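Local coordinates for uncharacterized protein AF_0924 (Archaeoglobus fulgidus, PDB 3DT5) that is of unknown function, a membrane protein with a predicted transmembrane helix, represented here by its C-terminal domain, which binds a calcium ion in the crystal, at residues V100-F105 and P123-W128. Numbering follows the deposited sequence. Where two conformers were deposited one is given.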
ATOM      1  N   VAL A 100      -8.203  -3.634   0.060  1.00 37.90           N
ATOM      2  CA  VAL A 100      -8.785  -2.498   0.816  1.00 37.30           C
ATOM      3  C   VAL A 100      -8.004  -1.189   0.606  1.00 37.08           C
ATOM      4  O   VAL A 100      -8.614  -0.144   0.422  1.00 37.09           O
ATOM      5  CB  VAL A 100      -8.927  -2.792   2.343  1.00 36.51           C
ATOM      6  CG1 VAL A 100      -9.503  -1.578   3.073  1.00 35.32           C
ATOM      7  CG2 VAL A 100      -9.875  -3.990   2.547  1.00 38.67           C
ATOM      8  N   LEU A 101      -6.676  -1.245   0.663  1.00 36.60           N
ATOM      9  CA  LEU A 101      -5.844  -0.081   0.367  1.00 37.02           C
ATOM     10  C   LEU A 101      -6.178   0.551  -1.004  1.00 38.85           C
ATOM     11  O   LEU A 101      -6.297   1.786  -1.157  1.00 39.32           O
ATOM     12  CB  LEU A 101      -4.378  -0.535   0.376  1.00 36.95           C
ATOM     13  CG  LEU A 101      -3.271   0.438  -0.120  1.00 37.47           C
ATOM     14  CD1 LEU A 101      -3.103   1.546   0.878  1.00 37.25           C
ATOM     15  CD2 LEU A 101      -1.931  -0.367  -0.272  1.00 36.42           C
ATOM     16  N   TRP A 102      -6.326  -0.307  -2.016  1.00 39.59           N
ATOM     17  CA  TRP A 102      -6.638   0.168  -3.357  1.00 40.36           C
ATOM     18  C   TRP A 102      -8.028   0.837  -3.361  1.00 39.92           C
ATOM     19  O   TRP A 102      -8.207   1.942  -3.879  1.00 39.63           O
ATOM     20  CB  TRP A 102      -6.599  -0.982  -4.375  1.00 40.47           C
ATOM     21  CG  TRP A 102      -6.877  -0.439  -5.766  1.00 41.19           C
ATOM     22  CD1 TRP A 102      -8.059  -0.540  -6.503  1.00 42.33           C
ATOM     23  CD2 TRP A 102      -5.990   0.370  -6.538  1.00 40.74           C
ATOM     24  NE1 TRP A 102      -7.907   0.136  -7.705  1.00 41.19           N
ATOM     25  CE2 TRP A 102      -6.656   0.694  -7.753  1.00 42.55           C
ATOM     26  CE3 TRP A 102      -4.666   0.806  -6.355  1.00 40.88           C
ATOM     27  CZ2 TRP A 102      -6.054   1.471  -8.751  1.00 40.52           C
ATOM     28  CZ3 TRP A 102      -4.072   1.588  -7.362  1.00 42.23           C
ATOM     29  CH2 TRP A 102      -4.768   1.899  -8.537  1.00 42.88           C
ATOM     30  N   GLU A 103      -9.039   0.195  -2.786  1.00 41.11           N
ATOM     31  CA  GLU A 103     -10.367   0.840  -2.718  0.60 41.24           C
ATOM     32  C   GLU A 103     -10.306   2.207  -2.009  1.00 41.15           C
ATOM     33  O   GLU A 103     -10.902   3.209  -2.479  1.00 41.66           O
ATOM     34  CB  GLU A 103     -11.402  -0.090  -2.080  0.60 42.10           C
ATOM     35  CG  GLU A 103     -11.670  -1.390  -2.890  0.60 44.76           C
ATOM     36  CD  GLU A 103     -12.002  -1.168  -4.384  0.60 50.64           C
ATOM     37  OE1 GLU A 103     -11.415  -1.857  -5.270  0.60 50.03           O
ATOM     38  OE2 GLU A 103     -12.868  -0.314  -4.681  0.60 53.98           O
ATOM     39  N   GLU A 104      -9.616   2.271  -0.874  1.00 39.85           N
ATOM     40  CA  GLU A 104      -9.487   3.577  -0.162  1.00 39.90           C
ATOM     41  C   GLU A 104      -8.782   4.607  -1.019  1.00 39.48           C
ATOM     42  O   GLU A 104      -9.176   5.750  -1.061  1.00 41.28           O
ATOM     43  CB  GLU A 104      -8.687   3.497   1.141  1.00 39.41           C
ATOM     44  CG  GLU A 104      -9.443   2.872   2.266  1.00 40.47           C
ATOM     45  CD  GLU A 104      -8.906   3.225   3.627  1.00 41.23           C
ATOM     46  OE1 GLU A 104      -9.665   2.914   4.565  1.00 40.85           O
ATOM     47  OE2 GLU A 104      -7.754   3.738   3.833  1.00 42.49           O
ATOM     48  N   PHE A 105      -7.695   4.191  -1.642  1.00 39.53           N
ATOM     49  CA  PHE A 105      -6.923   5.062  -2.520  1.00 39.90           C
ATOM     50  C   PHE A 105      -7.816   5.692  -3.582  1.00 39.71           C
ATOM     51  O   PHE A 105      -7.750   6.883  -3.792  1.00 39.06           O
ATOM     52  CB  PHE A 105      -5.762   4.272  -3.150  1.00 39.80           C
ATOM     53  CG  PHE A 105      -5.031   5.008  -4.266  1.00 39.91           C
ATOM     54  CD1 PHE A 105      -4.370   6.213  -4.023  1.00 40.24           C
ATOM     55  CD2 PHE A 105      -5.012   4.474  -5.557  1.00 43.06           C
ATOM     56  CE1 PHE A 105      -3.661   6.890  -5.059  1.00 40.54           C
ATOM     57  CE2 PHE A 105      -4.320   5.158  -6.624  1.00 39.44           C
ATOM     58  CZ  PHE A 105      -3.631   6.348  -6.349  1.00 41.64           C
ATOM     59  N   PRO A 123      -6.736   5.485 -12.089  1.00 35.34           N
ATOM     60  CA  PRO A 123      -5.765   4.513 -12.579  1.00 35.25           C
ATOM     61  C   PRO A 123      -6.356   3.124 -12.535  1.00 36.46           C
ATOM     62  O   PRO A 123      -7.274   2.892 -11.770  1.00 36.58           O
ATOM     63  CB  PRO A 123      -4.604   4.639 -11.590  1.00 35.48           C
ATOM     64  CG  PRO A 123      -5.193   5.201 -10.335  1.00 34.74           C
ATOM     65  CD  PRO A 123      -6.371   6.039 -10.765  1.00 35.08           C
ATOM     66  N   GLU A 124      -5.845   2.215 -13.356  1.00 38.30           N
ATOM     67  CA  GLU A 124      -6.249   0.805 -13.355  1.00 40.41           C
ATOM     68  C   GLU A 124      -5.582   0.096 -12.170  1.00 39.60           C
ATOM     69  O   GLU A 124      -4.509   0.467 -11.767  1.00 39.34           O
ATOM     70  CB  GLU A 124      -5.814   0.135 -14.656  1.00 40.53           C
ATOM     71  CG  GLU A 124      -6.439   0.780 -15.901  1.00 47.72           C
ATOM     72  CD  GLU A 124      -7.943   0.498 -16.016  1.00 56.92           C
ATOM     73  OE1 GLU A 124      -8.775   1.348 -15.582  1.00 60.34           O
ATOM     74  OE2 GLU A 124      -8.300  -0.579 -16.557  1.00 61.35           O
ATOM     75  N   LYS A 125      -6.228  -0.912 -11.605  1.00 40.54           N
ATOM     76  CA  LYS A 125      -5.662  -1.589 -10.443  1.00 40.93           C
ATOM     77  C   LYS A 125      -4.445  -2.417 -10.852  1.00 41.65           C
ATOM     78  O   LYS A 125      -4.545  -3.191 -11.805  1.00 40.44           O
ATOM     79  CB  LYS A 125      -6.704  -2.511  -9.827  1.00 41.96           C
ATOM     80  CG  LYS A 125      -6.251  -3.082  -8.472  1.00 41.31           C
ATOM     81  CD  LYS A 125      -7.349  -3.967  -7.890  1.00 45.86           C
ATOM     82  CE  LYS A 125      -6.800  -4.764  -6.714  1.00 44.67           C
ATOM     83  NZ  LYS A 125      -7.997  -5.448  -6.132  1.00 47.27           N
ATOM     84  N   PRO A 126      -3.313  -2.304 -10.117  1.00 42.00           N
ATOM     85  CA  PRO A 126      -2.195  -3.157 -10.540  1.00 43.00           C
ATOM     86  C   PRO A 126      -2.287  -4.587  -9.981  1.00 44.22           C
ATOM     87  O   PRO A 126      -3.101  -4.858  -9.067  1.00 45.35           O
ATOM     88  CB  PRO A 126      -0.967  -2.444  -9.949  1.00 42.62           C
ATOM     89  CG  PRO A 126      -1.483  -1.852  -8.681  1.00 42.83           C
ATOM     90  CD  PRO A 126      -2.961  -1.482  -8.931  1.00 41.63           C
ATOM     91  N   ASP A 127      -1.460  -5.484 -10.523  1.00 43.19           N
ATOM     92  CA  ASP A 127      -1.249  -6.802  -9.952  1.00 43.55           C
ATOM     93  C   ASP A 127      -0.394  -6.620  -8.709  1.00 42.21           C
ATOM     94  O   ASP A 127       0.595  -5.922  -8.751  1.00 42.96           O
ATOM     95  CB  ASP A 127      -0.522  -7.712 -10.969  1.00 43.33           C
ATOM     96  CG  ASP A 127      -1.355  -7.924 -12.223  1.00 46.78           C
ATOM     97  OD1 ASP A 127      -2.592  -7.894 -12.105  1.00 47.44           O
ATOM     98  OD2 ASP A 127      -0.795  -8.081 -13.324  1.00 51.81           O
ATOM     99  N   TRP A 128      -0.768  -7.268  -7.612  1.00 41.99           N
ATOM    100  CA  TRP A 128       0.046  -7.229  -6.392  1.00 41.10           C
ATOM    101  C   TRP A 128       1.238  -8.179  -6.578  1.00 41.08           C
ATOM    102  O   TRP A 128       1.067  -9.311  -7.065  1.00 42.11           O
ATOM    103  CB  TRP A 128      -0.795  -7.641  -5.200  1.00 41.84           C
ATOM    104  CG  TRP A 128      -1.974  -6.724  -5.000  1.00 41.84           C
ATOM    105  CD1 TRP A 128      -3.284  -7.085  -4.859  1.00 43.00           C
ATOM    106  CD2 TRP A 128      -1.929  -5.288  -4.929  1.00 41.33           C
ATOM    107  NE1 TRP A 128      -4.069  -5.954  -4.678  1.00 42.02           N
ATOM    108  CE2 TRP A 128      -3.260  -4.840  -4.719  1.00 42.63           C
ATOM    109  CE3 TRP A 128      -0.892  -4.339  -4.971  1.00 39.74           C
ATOM    110  CZ2 TRP A 128      -3.572  -3.475  -4.556  1.00 41.92           C
ATOM    111  CZ3 TRP A 128      -1.206  -2.969  -4.794  1.00 42.23           C
ATOM    112  CH2 TRP A 128      -2.536  -2.562  -4.606  1.00 40.85           C
TER
HETATM  113  O   HOH W   1      -9.547  -3.444  -4.438  1.00 46.18           O
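W102, reaching out from its helix, is covered on one face by K125 and P126 and shows how a helix can hold an irregular segment by CH-pi contacts without one direct hydrogen bond between them. CG stands anti to the backbone N (chi1 -178°), which sends the side chain off toward 123-128; there one ring face meets two consecutive residues: K125 CG sits 3.6 Å from the centroid of the five-membered ring, almost on its normal, and P126 CD lies 3.8 Å from that of the six-membered ring. The K125 chain, extended beyond CG, runs past the indole in the opposite direction. Its NZ forms a salt bridge with D99. F105 CD2 packs on the opposite indole face, and P123 O lies at the ring edge. P123 CG bridges the two aromatics, 3.8 Å from both W102 CH2 and F105 CE2. An alanine in place of W102 would probably leave K125 and P126 without their aromatic platform and open a gap beside F105. Beyond this packing, W128 NE1 hydrogen-bonds D99, F105 rests on helix 16-35, and the proline-rich segment runs back along helix 88-116 toward strand 130-131.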